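Local structure of Pts system, fructose-specific iiabc component (Borrelia burgdorferi, 5DLE) at residues A16-P21 with V47-S52. The protein probably takes part in fructose uptake by the phosphotransferase system, this chain being the IIB domain, which passes the phosphate on to the sugar. Sequence-based numbering, arbitrary orientation.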
ATOM      1  N   ALA A  16      -1.151  19.443   8.057  1.00 13.57           N
ATOM      2  CA  ALA A  16      -1.178  18.824   6.741  1.00 13.33           C
ATOM      3  C   ALA A  16      -2.453  18.012   6.582  1.00 13.67           C
ATOM      4  O   ALA A  16      -3.047  17.564   7.577  1.00 14.46           O
ATOM      5  CB  ALA A  16       0.032  17.895   6.525  1.00 13.26           C
ATOM      6  N   VAL A  17      -2.856  17.794   5.319  1.00 12.15           N
ATOM      7  CA  VAL A  17      -3.879  16.797   4.996  1.00 12.99           C
ATOM      8  C   VAL A  17      -3.253  15.862   3.987  1.00 12.89           C
ATOM      9  O   VAL A  17      -2.659  16.329   3.004  1.00 13.56           O
ATOM     10  CB  VAL A  17      -5.154  17.414   4.384  1.00 13.78           C
ATOM     11  CG1 VAL A  17      -6.185  16.333   4.097  1.00 16.41           C
ATOM     12  CG2 VAL A  17      -5.758  18.488   5.291  1.00 16.31           C
ATOM     13  N   THR A  18      -3.403  14.544   4.201  1.00 11.23           N
ATOM     14  CA  THR A  18      -3.002  13.602   3.169  1.00 11.12           C
ATOM     15  C   THR A  18      -4.258  12.869   2.722  1.00 13.80           C
ATOM     16  O   THR A  18      -5.118  12.515   3.539  1.00 15.51           O
ATOM     17  CB  THR A  18      -1.923  12.653   3.627  1.00 12.22           C
ATOM     18  OG1 THR A  18      -2.435  11.736   4.625  1.00 14.50           O
ATOM     19  CG2 THR A  18      -0.695  13.448   4.150  1.00 13.55           C
ATOM     20  N   ALA A  19      -4.392  12.685   1.409  1.00 14.13           N
ATOM     21  CA  ALA A  19      -5.633  12.098   0.901  1.00 15.14           C
ATOM     22  C   ALA A  19      -5.337  11.375  -0.394  1.00 14.72           C
ATOM     23  O   ALA A  19      -5.047  12.003  -1.392  1.00 16.81           O
ATOM     24  CB  ALA A  19      -6.695  13.174   0.680  1.00 18.16           C
ATOM     25  N   CYS A  20      -5.421  10.049  -0.364  1.00 14.35           N
ATOM     26  CA  CYS A  20      -5.324   9.242  -1.594  1.00 12.91           C
ATOM     27  C   CYS A  20      -6.496   8.275  -1.559  1.00 13.87           C
ATOM     28  O   CYS A  20      -6.612   7.492  -0.609  1.00 18.33           O
ATOM     29  CB  CYS A  20      -3.984   8.536  -1.633  1.00 13.18           C
ATOM     30  SG  CYS A  20      -3.929   7.412  -3.078  1.00 13.78           S
ATOM     31  N   PRO A  21      -7.332   8.236  -2.600  1.00 13.90           N
ATOM     32  CA  PRO A  21      -8.522   7.375  -2.540  1.00 16.77           C
ATOM     33  C   PRO A  21      -8.274   5.962  -3.056  1.00 17.59           C
ATOM     34  O   PRO A  21      -9.181   5.346  -3.613  1.00 19.34           O
ATOM     35  CB  PRO A  21      -9.520   8.107  -3.445  1.00 17.51           C
ATOM     36  CG  PRO A  21      -8.628   8.725  -4.500  1.00 17.81           C
ATOM     37  CD  PRO A  21      -7.354   9.167  -3.732  1.00 15.33           C
ATOM     38  N   VAL A  47      -1.481  16.009  11.321  1.00 16.31           N
ATOM     39  CA  VAL A  47      -1.909  15.529  10.008  1.00 14.76           C
ATOM     40  C   VAL A  47      -3.309  14.926  10.085  1.00 16.40           C
ATOM     41  O   VAL A  47      -3.568  14.024  10.903  1.00 19.59           O
ATOM     42  CB  VAL A  47      -0.923  14.492   9.424  1.00 15.67           C
ATOM     43  CG1 VAL A  47      -1.329  14.129   7.978  1.00 16.60           C
ATOM     44  CG2 VAL A  47       0.452  15.043   9.392  1.00 16.79           C
ATOM     45  N   GLU A  48      -4.196  15.405   9.219  1.00 14.96           N
ATOM     46  CA  GLU A  48      -5.483  14.798   8.929  1.00 16.22           C
ATOM     47  C   GLU A  48      -5.313  13.825   7.771  1.00 16.44           C
ATOM     48  O   GLU A  48      -4.652  14.143   6.783  1.00 14.04           O
ATOM     49  CB  GLU A  48      -6.477  15.902   8.543  1.00 16.96           C
ATOM     50  CG  GLU A  48      -7.727  15.448   7.808  1.00 16.91           C
ATOM     51  CD  GLU A  48      -8.629  16.643   7.457  1.00 18.43           C
ATOM     52  OE1 GLU A  48      -8.649  17.607   8.241  1.00 19.99           O
ATOM     53  OE2 GLU A  48      -9.281  16.641   6.394  1.00 20.60           O
ATOM     54  N   THR A  49      -5.931  12.655   7.873  1.00 14.34           N
ATOM     55  CA  THR A  49      -5.827  11.683   6.799  1.00 13.62           C
ATOM     56  C   THR A  49      -7.193  11.391   6.190  1.00 17.34           C
ATOM     57  O   THR A  49      -8.205  11.385   6.883  1.00 19.53           O
ATOM     58  CB  THR A  49      -5.206  10.346   7.282  1.00 16.69           C
ATOM     59  OG1 THR A  49      -5.931   9.818   8.404  1.00 17.93           O
ATOM     60  CG2 THR A  49      -3.732  10.515   7.671  1.00 14.86           C
ATOM     61  N   GLN A  50      -7.199  11.154   4.879  1.00 15.88           N
ATOM     62  CA  GLN A  50      -8.414  10.751   4.152  1.00 17.86           C
ATOM     63  C   GLN A  50      -8.102   9.625   3.176  1.00 19.85           C
ATOM     64  O   GLN A  50      -7.187   9.745   2.359  1.00 21.09           O
ATOM     65  CB  GLN A  50      -8.993  11.932   3.358  1.00 21.71           C
ATOM     66  CG  GLN A  50      -9.037  13.268   4.120  1.00 21.31           C
ATOM     67  CD  GLN A  50      -9.912  14.282   3.402  1.00 22.17           C
ATOM     68  OE1 GLN A  50     -10.539  13.963   2.362  1.00 24.22           O
ATOM     69  NE2 GLN A  50      -9.988  15.487   3.942  1.00 23.30           N
ATOM     70  N   GLY A  51      -9.016   8.651   3.134  0.54 30.82           N
ATOM     71  CA  GLY A  51      -9.066   7.659   2.068  0.54 32.82           C
ATOM     72  C   GLY A  51     -10.376   7.640   1.296  0.54 34.64           C
ATOM     73  O   GLY A  51     -11.076   8.656   1.200  0.54 34.07           O
ATOM     74  N   SER A  52     -10.721   6.482   0.721  0.54 35.44           N
ATOM     75  CA  SER A  52     -12.025   6.322   0.096  0.54 39.03           C
ATOM     76  C   SER A  52     -13.140   6.149   1.115  0.54 43.37           C
ATOM     77  O   SER A  52     -14.298   6.454   0.813  0.54 45.87           O
ATOM     78  CB  SER A  52     -12.011   5.124  -0.852  0.54 39.00           C
ATOM     79  OG  SER A  52     -11.194   5.380  -1.970  0.54 39.50           O
TER
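Residues 16-19 and 47-50 are the C-terminal parts of the two parallel strands, 13-19 and 44-50, of a beta-alpha-beta unit in the IIB domain, and they illustrate how a parallel ladder sorts its side chains. Glu48 uses both its N and its O toward strand 13-19: N donates to Ala16 O at 2.9 Å, and O accepts from Thr18 N. Gln50 N then binds Thr18 O at 2.8 Å, and the ladder ends in a longer, more bent bond from Cys20 N to Gln50 O (3.3 Å, 135°). Cys20, just past the strand, is probably the phosphorylated cysteine of IIB domains. On one face, Glu48, with CG anti to its backbone N (chi1 162°), runs alongside Val17. Gln50 NE2 donates to Glu48 OE2 at 2.8 Å, the oxygen lying close to the amide plane of Gln50, while Gln50 CB abuts Ala19 CB at 3.7 Å. OE1 is held by a salt bridge to Arg82 and a hydrogen bond from Leu59 N. On the opposite face, Thr49 CG2 lies 3.5 Å from Thr18 OG1, whose hydrogen bond goes to Thr27 O, and Thr18 CG2 meets Val47 CG1 crosswise. This face lies against helix 25-40; strand 69-74 flanks 16-19, and strand 55-56 borders 47-50.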